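Local coordinates for Non-reducing end beta-L-arabinofuranosidase (Bacteroides thetaiotaomicron, PDB 5MQO), which probably hydrolyses glycosidic bonds of complex plant pectin as a family GH127 glycoside hydrolase with aceric acidase activity, at residues M389-W393 against N471-T475; T518-V522 against W567-D571; F532-E537 against K556-Y560. All coordinates share one frame; numbering follows the deposited sequence.

Contact 1: M389-W393 against N471-T475; sequences MLFNW and NYAYT
Met389 plants its terminal methyl almost exactly over the middle of the Tyr472 ring: CE lies 3.6 Å from the ring centroid and only 2° off the ring normal. This is a Met-aromatic contact made by the methyl, with SD on the same line of approach but farther back. It is joined to a T-shaped stack, because Tyr472 also drives an edge into a face of the Trp393 indole. The two helix residues sit one turn apart on helix 382-399, part of the GH127 catalytic domain, and Tyr472 lies just before strand 474-477, so the cluster ties a helix of that domain to the start of a strand of the mixed sheet.

Met389 gets there by running fully stretched: CG is anti to the backbone N (chi1 180°), and the rest of the chain continues extended, which carries the methyl well out from the helix. Trp393 leaves the helix with the same first torsion, placing its indole beside the tyrosine. The six-membered ring of Trp393 and the ring of Tyr472 have centroids 4.9 Å apart, with planes at 78°, and the Tyr472 CD1 atom comes within 3.5 Å of Trp393 CD2. Leu390 reaches the far end of the same tyrosine, its CD2 lying 3.1 Å from Tyr472 OH.

At its polar end the indole is tied by NE1 to Asn38 OD1, which limits its rotation. Its benzo side is met by Thr475, whose CG2 comes 3.5 Å from Trp393 CZ2, while the threonine hydroxyl is engaged by Asn484. All of this is buried. The last piece is a backbone oxygen: Tyr474 O stands in the indole plane, at its edge, 4.0 Å from Trp393 CH2.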
ATOM      1  N   MET A 389       1.518  -3.396   1.598  1.00 46.88           N
ATOM      2  CA  MET A 389       0.912  -3.397   0.275  1.00 48.75           C
ATOM      3  C   MET A 389       1.782  -4.136  -0.766  1.00 48.99           C
ATOM      4  O   MET A 389       1.299  -4.998  -1.480  1.00 47.98           O
ATOM      5  CB  MET A 389       0.693  -1.960  -0.173  1.00 50.51           C
ATOM      6  CG  MET A 389       0.065  -1.842  -1.545  1.00 52.81           C
ATOM      7  SD  MET A 389      -0.023  -0.160  -2.145  1.00 53.79           S
ATOM      8  CE  MET A 389      -0.208  -0.494  -3.878  1.00 55.54           C
ATOM      9  N   LEU A 390       3.059  -3.765  -0.825  1.00 50.14           N
ATOM     10  CA  LEU A 390       4.036  -4.374  -1.708  1.00 50.46           C
ATOM     11  C   LEU A 390       4.352  -5.842  -1.331  1.00 49.78           C
ATOM     12  O   LEU A 390       4.579  -6.654  -2.208  1.00 47.48           O
ATOM     13  CB  LEU A 390       5.313  -3.561  -1.707  1.00 51.67           C
ATOM     14  CG  LEU A 390       5.340  -2.108  -2.185  1.00 53.66           C
ATOM     15  CD1 LEU A 390       6.688  -1.475  -1.809  1.00 55.40           C
ATOM     16  CD2 LEU A 390       5.121  -1.971  -3.673  1.00 54.85           C
ATOM     17  N   PHE A 391       4.369  -6.180  -0.040  1.00 49.66           N
ATOM     18  CA  PHE A 391       4.423  -7.595   0.383  1.00 48.87           C
ATOM     19  C   PHE A 391       3.243  -8.345  -0.248  1.00 49.06           C
ATOM     20  O   PHE A 391       3.427  -9.352  -0.937  1.00 49.48           O
ATOM     21  CB  PHE A 391       4.430  -7.719   1.921  1.00 48.41           C
ATOM     22  CG  PHE A 391       4.402  -9.149   2.464  1.00 48.42           C
ATOM     23  CD1 PHE A 391       5.079 -10.206   1.840  1.00 48.47           C
ATOM     24  CD2 PHE A 391       3.738  -9.425   3.656  1.00 48.67           C
ATOM     25  CE1 PHE A 391       5.059 -11.503   2.364  1.00 47.57           C
ATOM     26  CE2 PHE A 391       3.715 -10.730   4.185  1.00 49.53           C
ATOM     27  CZ  PHE A 391       4.369 -11.772   3.524  1.00 48.88           C
ATOM     28  N   ASN A 392       2.042  -7.807  -0.087  1.00 47.97           N
ATOM     29  CA  ASN A 392       0.871  -8.535  -0.544  1.00 48.92           C
ATOM     30  C   ASN A 392       0.809  -8.653  -2.070  1.00 48.27           C
ATOM     31  O   ASN A 392       0.245  -9.607  -2.616  1.00 46.69           O
ATOM     32  CB  ASN A 392      -0.405  -7.909   0.005  1.00 48.10           C
ATOM     33  CG  ASN A 392      -0.720  -8.398   1.382  1.00 48.70           C
ATOM     34  OD1 ASN A 392      -1.471  -9.348   1.563  1.00 48.44           O
ATOM     35  ND2 ASN A 392      -0.114  -7.773   2.368  1.00 50.44           N
ATOM     36  N   TRP A 393       1.380  -7.667  -2.746  1.00 48.07           N
ATOM     37  CA  TRP A 393       1.400  -7.688  -4.176  1.00 48.02           C
ATOM     38  C   TRP A 393       2.299  -8.815  -4.673  1.00 47.64           C
ATOM     39  O   TRP A 393       1.911  -9.511  -5.574  1.00 47.69           O
ATOM     40  CB  TRP A 393       1.817  -6.349  -4.742  1.00 47.27           C
ATOM     41  CG  TRP A 393       1.764  -6.353  -6.224  1.00 47.81           C
ATOM     42  CD1 TRP A 393       2.818  -6.516  -7.079  1.00 48.23           C
ATOM     43  CD2 TRP A 393       0.598  -6.243  -7.037  1.00 47.84           C
ATOM     44  NE1 TRP A 393       2.379  -6.488  -8.374  1.00 50.42           N
ATOM     45  CE2 TRP A 393       1.017  -6.312  -8.376  1.00 48.18           C
ATOM     46  CE3 TRP A 393      -0.763  -6.076  -6.765  1.00 49.92           C
ATOM     47  CZ2 TRP A 393       0.133  -6.228  -9.434  1.00 47.38           C
ATOM     48  CZ3 TRP A 393      -1.652  -5.976  -7.830  1.00 48.45           C
ATOM     49  CH2 TRP A 393      -1.193  -6.067  -9.146  1.00 48.71           C
ATOM     50  N   ASN A 471      -0.503   0.766 -11.903  1.00 51.26           N
ATOM     51  CA  ASN A 471       0.283  -0.448 -12.102  1.00 49.85           C
ATOM     52  C   ASN A 471      -0.148  -1.600 -11.231  1.00 49.81           C
ATOM     53  O   ASN A 471       0.452  -2.664 -11.333  1.00 48.86           O
ATOM     54  CB  ASN A 471       1.754  -0.185 -11.846  1.00 51.78           C
ATOM     55  CG  ASN A 471       2.380   0.632 -12.927  1.00 52.28           C
ATOM     56  OD1 ASN A 471       2.797   0.090 -13.963  1.00 54.92           O
ATOM     57  ND2 ASN A 471       2.462   1.928 -12.712  1.00 50.66           N
ATOM     58  N   TYR A 472      -1.170  -1.390 -10.388  1.00 50.30           N
ATOM     59  CA  TYR A 472      -1.794  -2.433  -9.564  1.00 51.09           C
ATOM     60  C   TYR A 472      -3.229  -2.875 -10.023  1.00 53.13           C
ATOM     61  O   TYR A 472      -3.865  -3.731  -9.389  1.00 50.85           O
ATOM     62  CB  TYR A 472      -1.801  -1.934  -8.093  1.00 52.37           C
ATOM     63  CG  TYR A 472      -0.386  -1.718  -7.563  1.00 50.72           C
ATOM     64  CD1 TYR A 472       0.320  -2.778  -7.017  1.00 49.99           C
ATOM     65  CD2 TYR A 472       0.265  -0.485  -7.692  1.00 50.25           C
ATOM     66  CE1 TYR A 472       1.628  -2.625  -6.605  1.00 51.51           C
ATOM     67  CE2 TYR A 472       1.585  -0.318  -7.275  1.00 50.42           C
ATOM     68  CZ  TYR A 472       2.266  -1.392  -6.721  1.00 50.54           C
ATOM     69  OH  TYR A 472       3.558  -1.270  -6.258  1.00 47.93           O
ATOM     70  N   ALA A 473      -3.726  -2.334 -11.137  1.00 54.75           N
ATOM     71  CA  ALA A 473      -5.125  -2.562 -11.517  1.00 53.86           C
ATOM     72  C   ALA A 473      -5.334  -3.952 -12.062  1.00 54.27           C
ATOM     73  O   ALA A 473      -6.336  -4.554 -11.744  1.00 54.88           O
ATOM     74  CB  ALA A 473      -5.592  -1.532 -12.518  1.00 55.06           C
ATOM     75  N   TYR A 474      -4.378  -4.467 -12.843  1.00 55.14           N
ATOM     76  CA  TYR A 474      -4.504  -5.789 -13.469  1.00 55.14           C
ATOM     77  C   TYR A 474      -3.237  -6.630 -13.283  1.00 57.09           C
ATOM     78  O   TYR A 474      -2.156  -6.101 -13.025  1.00 62.21           O
ATOM     79  CB  TYR A 474      -4.745  -5.667 -14.991  1.00 54.62           C
ATOM     80  CG  TYR A 474      -5.928  -4.828 -15.465  1.00 54.49           C
ATOM     81  CD1 TYR A 474      -7.211  -5.388 -15.621  1.00 56.07           C
ATOM     82  CD2 TYR A 474      -5.760  -3.487 -15.827  1.00 53.66           C
ATOM     83  CE1 TYR A 474      -8.297  -4.619 -16.069  1.00 54.34           C
ATOM     84  CE2 TYR A 474      -6.833  -2.723 -16.277  1.00 53.91           C
ATOM     85  CZ  TYR A 474      -8.096  -3.293 -16.393  1.00 53.46           C
ATOM     86  OH  TYR A 474      -9.141  -2.531 -16.827  1.00 52.76           O
ATOM     87  N   THR A 475      -3.360  -7.942 -13.430  1.00 56.37           N
ATOM     88  CA  THR A 475      -2.203  -8.772 -13.736  1.00 56.58           C
ATOM     89  C   THR A 475      -2.526  -9.674 -14.903  1.00 56.34           C
ATOM     90  O   THR A 475      -3.689  -9.831 -15.282  1.00 56.50           O
ATOM     91  CB  THR A 475      -1.833  -9.663 -12.551  1.00 57.79           C
ATOM     92  OG1 THR A 475      -3.015 -10.337 -12.110  1.00 57.73           O
ATOM     93  CG2 THR A 475      -1.224  -8.836 -11.388  1.00 57.61           C
TER

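Contact 2: T518-V522 against W567-D571; sequences TLNKV and WKKGD
Leu519 does most of the tight work here, gripping the type II β turn of Lys568 to Asp571 through both its backbone and its side chain. Its N-H points at Asp571 O (N to O 2.9 Å, nearly straight at 171°), and its own carbonyl takes the N-H of Gly570, with Gly570 N 2.7 Å from Leu519 O and close to the line of the C=O bond. These bonds dock the turn on the end of strand 514-521, just where the chain enters its antiparallel neighbour, strand 572-577. Beyond them the leucine side chain heads inward, with CD1 packed 3.6 Å from both Asp571 CB and Trp567 CB; the indole NE1 of that tryptophan is held by Phe529 O. Val522 closes the other end, setting CG1 3.3 Å from Trp567 O.

The outer side is quite different. Lys569 has CG anti to its backbone N (chi1 165°) and an extended chain, which carries its carbons past Asn520 O, CG at 3.3 Å. Its ammonium NZ ends 6.3 Å from Lys521 NZ, a pair of like charges with no direct touch. Asn520 and Lys521 form a classic β bulge opposite Ala502, and their side chains start out away from the turn.

Asp571 braces the turn from within: OD2 accepts the N-H of Lys568 from above the carboxylate plane, N to OD2 2.7 Å, while OD1 is bonded to Asn547 ND2. The chemistry therefore implies a turn defined by main-chain bonds, including its own from Asp571 N to Lys568 O, by one carboxylate and by a glycine at positive phi.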
ATOM      1  N   THR A 518     -15.218  -3.218 -21.336  1.00 65.06           N
ATOM      2  CA  THR A 518     -15.561  -3.196 -22.739  1.00 67.84           C
ATOM      3  C   THR A 518     -14.292  -3.525 -23.500  1.00 66.70           C
ATOM      4  O   THR A 518     -13.274  -2.893 -23.251  1.00 65.09           O
ATOM      5  CB  THR A 518     -16.064  -1.802 -23.148  1.00 69.05           C
ATOM      6  OG1 THR A 518     -17.091  -1.366 -22.232  1.00 71.39           O
ATOM      7  CG2 THR A 518     -16.582  -1.826 -24.571  1.00 69.19           C
ATOM      8  N   LEU A 519     -14.368  -4.490 -24.423  1.00 67.24           N
ATOM      9  CA  LEU A 519     -13.233  -4.891 -25.272  1.00 67.47           C
ATOM     10  C   LEU A 519     -13.138  -4.145 -26.588  1.00 67.69           C
ATOM     11  O   LEU A 519     -13.909  -4.446 -27.485  1.00 67.27           O
ATOM     12  CB  LEU A 519     -13.368  -6.362 -25.608  1.00 69.26           C
ATOM     13  CG  LEU A 519     -13.145  -7.242 -24.392  1.00 72.54           C
ATOM     14  CD1 LEU A 519     -13.828  -8.566 -24.632  1.00 74.94           C
ATOM     15  CD2 LEU A 519     -11.650  -7.430 -24.111  1.00 72.45           C
ATOM     16  N   ASN A 520     -12.187  -3.211 -26.721  1.00 70.36           N
ATOM     17  CA  ASN A 520     -12.018  -2.452 -27.975  1.00 74.43           C
ATOM     18  C   ASN A 520     -11.329  -3.266 -29.022  1.00 74.90           C
ATOM     19  O   ASN A 520     -11.897  -3.494 -30.054  1.00 80.66           O
ATOM     20  CB  ASN A 520     -11.217  -1.173 -27.797  1.00 76.42           C
ATOM     21  CG  ASN A 520     -11.906  -0.157 -26.927  1.00 80.34           C
ATOM     22  OD1 ASN A 520     -11.246   0.750 -26.418  1.00 90.52           O
ATOM     23  ND2 ASN A 520     -13.216  -0.290 -26.730  1.00 78.50           N
ATOM     24  N   LYS A 521     -10.098  -3.684 -28.769  1.00 78.41           N
ATOM     25  CA  LYS A 521      -9.333  -4.473 -29.738  1.00 84.19           C
ATOM     26  C   LYS A 521      -9.056  -5.828 -29.146  1.00 82.66           C
ATOM     27  O   LYS A 521      -8.639  -5.919 -27.990  1.00 85.61           O
ATOM     28  CB  LYS A 521      -8.021  -3.780 -30.117  1.00 88.84           C
ATOM     29  CG  LYS A 521      -8.224  -2.316 -30.497  1.00 95.03           C
ATOM     30  CD  LYS A 521      -7.355  -1.863 -31.657  1.00100.86           C
ATOM     31  CE  LYS A 521      -8.156  -0.922 -32.551  1.00105.93           C
ATOM     32  NZ  LYS A 521      -7.317  -0.386 -33.655  1.00109.44           N
ATOM     33  N   VAL A 522      -9.358  -6.864 -29.918  1.00 80.95           N
ATOM     34  CA  VAL A 522      -8.979  -8.229 -29.614  1.00 82.90           C
ATOM     35  C   VAL A 522      -8.172  -8.630 -30.811  1.00 86.52           C
ATOM     36  O   VAL A 522      -8.620  -8.402 -31.944  1.00 83.09           O
ATOM     37  CB  VAL A 522     -10.202  -9.169 -29.496  1.00 84.30           C
ATOM     38  CG1 VAL A 522      -9.782 -10.626 -29.366  1.00 83.65           C
ATOM     39  CG2 VAL A 522     -11.060  -8.790 -28.299  1.00 87.27           C
ATOM     40  N   TRP A 567     -13.360 -13.978 -27.161  1.00 81.26           N
ATOM     41  CA  TRP A 567     -13.812 -12.585 -27.072  1.00 79.61           C
ATOM     42  C   TRP A 567     -13.709 -11.943 -28.444  1.00 80.18           C
ATOM     43  O   TRP A 567     -12.703 -12.116 -29.135  1.00 77.70           O
ATOM     44  CB  TRP A 567     -12.982 -11.779 -26.038  1.00 75.32           C
ATOM     45  CG  TRP A 567     -13.016 -12.350 -24.655  1.00 70.98           C
ATOM     46  CD1 TRP A 567     -12.135 -13.246 -24.114  1.00 70.98           C
ATOM     47  CD2 TRP A 567     -13.989 -12.090 -23.643  1.00 68.24           C
ATOM     48  NE1 TRP A 567     -12.503 -13.557 -22.833  1.00 68.99           N
ATOM     49  CE2 TRP A 567     -13.643 -12.860 -22.521  1.00 67.74           C
ATOM     50  CE3 TRP A 567     -15.129 -11.278 -23.576  1.00 67.71           C
ATOM     51  CZ2 TRP A 567     -14.388 -12.832 -21.342  1.00 65.31           C
ATOM     52  CZ3 TRP A 567     -15.858 -11.255 -22.424  1.00 66.09           C
ATOM     53  CH2 TRP A 567     -15.480 -12.022 -21.311  1.00 65.95           C
ATOM     54  N   LYS A 568     -14.765 -11.221 -28.817  1.00 85.47           N
ATOM     55  CA  LYS A 568     -14.837 -10.449 -30.061  1.00 91.34           C
ATOM     56  C   LYS A 568     -14.721  -8.983 -29.707  1.00 88.79           C
ATOM     57  O   LYS A 568     -15.069  -8.586 -28.586  1.00 85.90           O
ATOM     58  CB  LYS A 568     -16.201 -10.650 -30.771  1.00 98.00           C
ATOM     59  CG  LYS A 568     -16.703 -12.086 -30.914  1.00101.47           C
ATOM     60  CD  LYS A 568     -15.846 -12.925 -31.862  1.00106.01           C
ATOM     61  CE  LYS A 568     -15.929 -14.425 -31.565  1.00109.10           C
ATOM     62  NZ  LYS A 568     -17.321 -14.938 -31.366  1.00110.00           N
ATOM     63  N   LYS A 569     -14.300  -8.168 -30.673  1.00 87.59           N
ATOM     64  CA  LYS A 569     -14.390  -6.717 -30.520  1.00 87.52           C
ATOM     65  C   LYS A 569     -15.777  -6.307 -30.029  1.00 84.71           C
ATOM     66  O   LYS A 569     -16.776  -6.945 -30.352  1.00 82.53           O
ATOM     67  CB  LYS A 569     -14.065  -5.988 -31.823  1.00 94.09           C
ATOM     68  CG  LYS A 569     -14.491  -4.519 -31.834  1.00100.37           C
ATOM     69  CD  LYS A 569     -13.779  -3.691 -32.890  1.00104.40           C
ATOM     70  CE  LYS A 569     -14.130  -2.223 -32.686  1.00108.43           C
ATOM     71  NZ  LYS A 569     -13.515  -1.347 -33.718  1.00112.81           N
ATOM     72  N   GLY A 570     -15.806  -5.273 -29.189  1.00 83.70           N
ATOM     73  CA  GLY A 570     -17.034  -4.691 -28.693  1.00 79.66           C
ATOM     74  C   GLY A 570     -17.766  -5.476 -27.629  1.00 78.61           C
ATOM     75  O   GLY A 570     -18.803  -5.006 -27.155  1.00 76.63           O
ATOM     76  N   ASP A 571     -17.260  -6.654 -27.231  1.00 77.52           N
ATOM     77  CA  ASP A 571     -17.883  -7.400 -26.108  1.00 76.38           C
ATOM     78  C   ASP A 571     -17.855  -6.541 -24.826  1.00 73.12           C
ATOM     79  O   ASP A 571     -17.019  -5.621 -24.659  1.00 68.07           O
ATOM     80  CB  ASP A 571     -17.245  -8.801 -25.861  1.00 75.77           C
ATOM     81  CG  ASP A 571     -17.671  -9.877 -26.905  1.00 78.20           C
ATOM     82  OD1 ASP A 571     -18.775  -9.807 -27.469  1.00 78.53           O
ATOM     83  OD2 ASP A 571     -16.890 -10.820 -27.161  1.00 77.88           O
TER

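Contact 3: F532-E537 against K556-Y560; sequences FFRIPE and KANTY
Tyr560 packs the CD1-CE1 side of its ring obliquely over the backbone and CB of Arg534, with CD1 3.7 Å from Arg534 N and CE1 3.8 Å from Arg534 CB; Phe532 CB also touches the ring, at Tyr560 CD1, 4.0 Å away. Arg534 and Tyr560 are a non-hydrogen-bonded pair between antiparallel strands 529-535 and 559-565, at the margin of a mixed sheet, and their side chains share a face. With CG anti to the backbone N (chi1 -176°) and a bend at chi3, Arg534 carries its guanidinium away to salt bridges with Glu406 and Glu409 on helix 402-416, while Tyr560 OH bonds to Asn484.

Farther along, Ile535 N donates to Thr559 O at 3.0 Å, and its carbonyl receives Asn558 N (Ile535 O to Asn558 N 2.7 Å). Thr559 OG1 turns back to Lys556 O, 2.6 Å away, bracing the bend that leads into the strand.

The Asn558 side chain crosses that of Glu537 obliquely, the amide and carboxylate planes only 16° apart, with Asn558 ND2 3.4 Å from Glu537 CD but no hydrogen bond formed. A valine here has no amide to set against the Glu537 carboxylate, and would probably leave the glutamate chain freer to turn. The chemistry thus divides in two: main-chain bonds join the strands, while the arginine's charge, spent on two glutamates, ties the sheet to a helix.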
ATOM      1  N   PHE A 532     -10.791 -12.551 -15.633  1.00 60.22           N
ATOM      2  CA  PHE A 532     -11.055 -12.874 -14.232  1.00 58.78           C
ATOM      3  C   PHE A 532     -11.431 -11.597 -13.514  1.00 58.47           C
ATOM      4  O   PHE A 532     -10.780 -10.567 -13.722  1.00 61.11           O
ATOM      5  CB  PHE A 532      -9.826 -13.454 -13.573  1.00 55.45           C
ATOM      6  CG  PHE A 532      -9.321 -14.706 -14.205  1.00 55.94           C
ATOM      7  CD1 PHE A 532      -8.517 -14.660 -15.332  1.00 56.75           C
ATOM      8  CD2 PHE A 532      -9.581 -15.945 -13.628  1.00 58.45           C
ATOM      9  CE1 PHE A 532      -8.010 -15.819 -15.905  1.00 57.10           C
ATOM     10  CE2 PHE A 532      -9.073 -17.114 -14.183  1.00 58.93           C
ATOM     11  CZ  PHE A 532      -8.289 -17.046 -15.336  1.00 59.16           C
ATOM     12  N   PHE A 533     -12.450 -11.668 -12.664  1.00 58.35           N
ATOM     13  CA  PHE A 533     -12.869 -10.524 -11.822  1.00 59.55           C
ATOM     14  C   PHE A 533     -12.783 -10.878 -10.364  1.00 58.24           C
ATOM     15  O   PHE A 533     -13.443 -11.819  -9.893  1.00 60.36           O
ATOM     16  CB  PHE A 533     -14.304 -10.093 -12.155  1.00 62.20           C
ATOM     17  CG  PHE A 533     -14.466  -9.665 -13.576  1.00 63.41           C
ATOM     18  CD1 PHE A 533     -14.593 -10.622 -14.587  1.00 63.42           C
ATOM     19  CD2 PHE A 533     -14.403  -8.322 -13.910  1.00 62.78           C
ATOM     20  CE1 PHE A 533     -14.682 -10.239 -15.901  1.00 64.67           C
ATOM     21  CE2 PHE A 533     -14.502  -7.934 -15.217  1.00 64.36           C
ATOM     22  CZ  PHE A 533     -14.639  -8.891 -16.219  1.00 66.34           C
ATOM     23  N   ARG A 534     -11.967 -10.141  -9.630  1.00 58.49           N
ATOM     24  CA  ARG A 534     -11.860 -10.391  -8.197  1.00 57.76           C
ATOM     25  C   ARG A 534     -13.213 -10.091  -7.554  1.00 56.63           C
ATOM     26  O   ARG A 534     -13.836  -9.088  -7.871  1.00 57.06           O
ATOM     27  CB  ARG A 534     -10.738  -9.555  -7.574  1.00 58.45           C
ATOM     28  CG  ARG A 534     -10.505  -9.827  -6.097  1.00 59.50           C
ATOM     29  CD  ARG A 534      -9.259  -9.136  -5.608  1.00 59.82           C
ATOM     30  NE  ARG A 534      -9.506  -7.719  -5.533  1.00 60.62           N
ATOM     31  CZ  ARG A 534     -10.107  -7.098  -4.520  1.00 63.98           C
ATOM     32  NH1 ARG A 534     -10.283  -5.769  -4.571  1.00 62.60           N
ATOM     33  NH2 ARG A 534     -10.519  -7.782  -3.448  1.00 67.43           N
ATOM     34  N   ILE A 535     -13.687 -11.000  -6.716  1.00 57.09           N
ATOM     35  CA  ILE A 535     -14.777 -10.712  -5.786  1.00 59.23           C
ATOM     36  C   ILE A 535     -14.190 -10.320  -4.422  1.00 58.25           C
ATOM     37  O   ILE A 535     -13.630 -11.183  -3.746  1.00 55.77           O
ATOM     38  CB  ILE A 535     -15.682 -11.934  -5.581  1.00 61.06           C
ATOM     39  CG1 ILE A 535     -16.110 -12.528  -6.936  1.00 62.35           C
ATOM     40  CG2 ILE A 535     -16.861 -11.542  -4.695  1.00 62.48           C
ATOM     41  CD1 ILE A 535     -16.568 -11.502  -7.959  1.00 64.11           C
ATOM     42  N   PRO A 536     -14.309  -9.021  -4.024  1.00 58.63           N
ATOM     43  CA  PRO A 536     -13.838  -8.572  -2.698  1.00 58.72           C
ATOM     44  C   PRO A 536     -14.340  -9.374  -1.498  1.00 57.37           C
ATOM     45  O   PRO A 536     -15.461  -9.872  -1.511  1.00 54.29           O
ATOM     46  CB  PRO A 536     -14.331  -7.122  -2.613  1.00 58.05           C
ATOM     47  CG  PRO A 536     -14.293  -6.658  -4.022  1.00 58.98           C
ATOM     48  CD  PRO A 536     -14.629  -7.860  -4.880  1.00 58.51           C
ATOM     49  N   GLU A 537     -13.470  -9.487  -0.493  1.00 59.84           N
ATOM     50  CA  GLU A 537     -13.741 -10.192   0.756  1.00 59.89           C
ATOM     51  C   GLU A 537     -14.944  -9.563   1.413  1.00 58.44           C
ATOM     52  O   GLU A 537     -15.803 -10.263   1.922  1.00 59.10           O
ATOM     53  CB  GLU A 537     -12.527 -10.130   1.697  1.00 62.57           C
ATOM     54  CG  GLU A 537     -12.617 -11.116   2.864  1.00 65.57           C
ATOM     55  CD  GLU A 537     -11.494 -11.008   3.888  1.00 65.45           C
ATOM     56  OE1 GLU A 537     -10.688 -10.059   3.833  1.00 71.45           O
ATOM     57  OE2 GLU A 537     -11.417 -11.883   4.772  1.00 64.52           O
ATOM     58  N   LYS A 556     -16.863 -17.372  -4.789  1.00 96.62           N
ATOM     59  CA  LYS A 556     -17.160 -16.856  -3.466  1.00 92.26           C
ATOM     60  C   LYS A 556     -16.444 -15.529  -3.253  1.00 83.62           C
ATOM     61  O   LYS A 556     -15.691 -15.049  -4.103  1.00 80.40           O
ATOM     62  CB  LYS A 556     -16.667 -17.865  -2.418  1.00 95.28           C
ATOM     63  CG  LYS A 556     -17.149 -19.295  -2.652  1.00102.45           C
ATOM     64  CD  LYS A 556     -16.572 -20.280  -1.638  1.00107.55           C
ATOM     65  CE  LYS A 556     -17.243 -21.652  -1.754  1.00109.71           C
ATOM     66  NZ  LYS A 556     -16.881 -22.573  -0.639  1.00109.53           N
ATOM     67  N   ALA A 557     -16.670 -14.938  -2.092  1.00 78.85           N
ATOM     68  CA  ALA A 557     -15.851 -13.809  -1.653  1.00 77.65           C
ATOM     69  C   ALA A 557     -14.342 -14.171  -1.607  1.00 74.17           C
ATOM     70  O   ALA A 557     -13.954 -15.295  -1.298  1.00 73.58           O
ATOM     71  CB  ALA A 557     -16.332 -13.305  -0.300  1.00 76.67           C
ATOM     72  N   ASN A 558     -13.497 -13.210  -1.948  1.00 70.44           N
ATOM     73  CA  ASN A 558     -12.051 -13.400  -1.906  1.00 67.85           C
ATOM     74  C   ASN A 558     -11.534 -14.468  -2.856  1.00 66.76           C
ATOM     75  O   ASN A 558     -10.655 -15.228  -2.501  1.00 68.58           O
ATOM     76  CB  ASN A 558     -11.599 -13.680  -0.459  1.00 64.54           C
ATOM     77  CG  ASN A 558     -10.651 -12.640   0.057  1.00 63.12           C
ATOM     78  OD1 ASN A 558     -10.343 -11.679  -0.630  1.00 66.07           O
ATOM     79  ND2 ASN A 558     -10.188 -12.821   1.272  1.00 62.16           N
ATOM     80  N   THR A 559     -12.093 -14.519  -4.057  1.00 66.37           N
ATOM     81  CA  THR A 559     -11.629 -15.432  -5.111  1.00 67.99           C
ATOM     82  C   THR A 559     -11.922 -14.797  -6.465  1.00 64.71           C
ATOM     83  O   THR A 559     -12.736 -13.880  -6.524  1.00 64.79           O
ATOM     84  CB  THR A 559     -12.417 -16.740  -5.070  1.00 71.64           C
ATOM     85  OG1 THR A 559     -13.809 -16.436  -5.222  1.00 72.03           O
ATOM     86  CG2 THR A 559     -12.194 -17.491  -3.741  1.00 71.24           C
ATOM     87  N   TYR A 560     -11.305 -15.290  -7.540  1.00 60.70           N
ATOM     88  CA  TYR A 560     -11.601 -14.760  -8.895  1.00 59.90           C
ATOM     89  C   TYR A 560     -12.775 -15.444  -9.567  1.00 59.85           C
ATOM     90  O   TYR A 560     -12.802 -16.686  -9.636  1.00 57.40           O
ATOM     91  CB  TYR A 560     -10.410 -14.910  -9.848  1.00 59.50           C
ATOM     92  CG  TYR A 560      -9.248 -14.035  -9.498  1.00 57.24           C
ATOM     93  CD1 TYR A 560      -9.300 -12.659  -9.714  1.00 56.41           C
ATOM     94  CD2 TYR A 560      -8.097 -14.576  -8.930  1.00 56.89           C
ATOM     95  CE1 TYR A 560      -8.240 -11.843  -9.373  1.00 55.61           C
ATOM     96  CE2 TYR A 560      -7.033 -13.767  -8.596  1.00 56.58           C
ATOM     97  CZ  TYR A 560      -7.104 -12.406  -8.824  1.00 54.42           C
ATOM     98  OH  TYR A 560      -6.035 -11.629  -8.499  1.00 52.43           O
TER

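How the contacts relate
Along the chain contact 1 comes first. Strand 514-521 then begins contact 2, and contact 3 falls entirely within the stretch of chain between the two halves of contact 2. Contacts 1 and 3 have centres about 15 Å apart and reach the same mixed sheet, through strand 474-477 in one and strands 529-535 and 559-565 in the other. Contact 2 belongs to the separate antiparallel sheet, its centre about 25 Å from contact 1 and 23 Å from contact 3. None touches another. Contacts 2 and 3 lie in the GH127 middle domain, 389-393 in the catalytic domain. Contact 1 thus joins helix to sheet, contact 3 pairs two strands whose Arg534 reaches a helix, and contact 2 lies at the end of two inner strands.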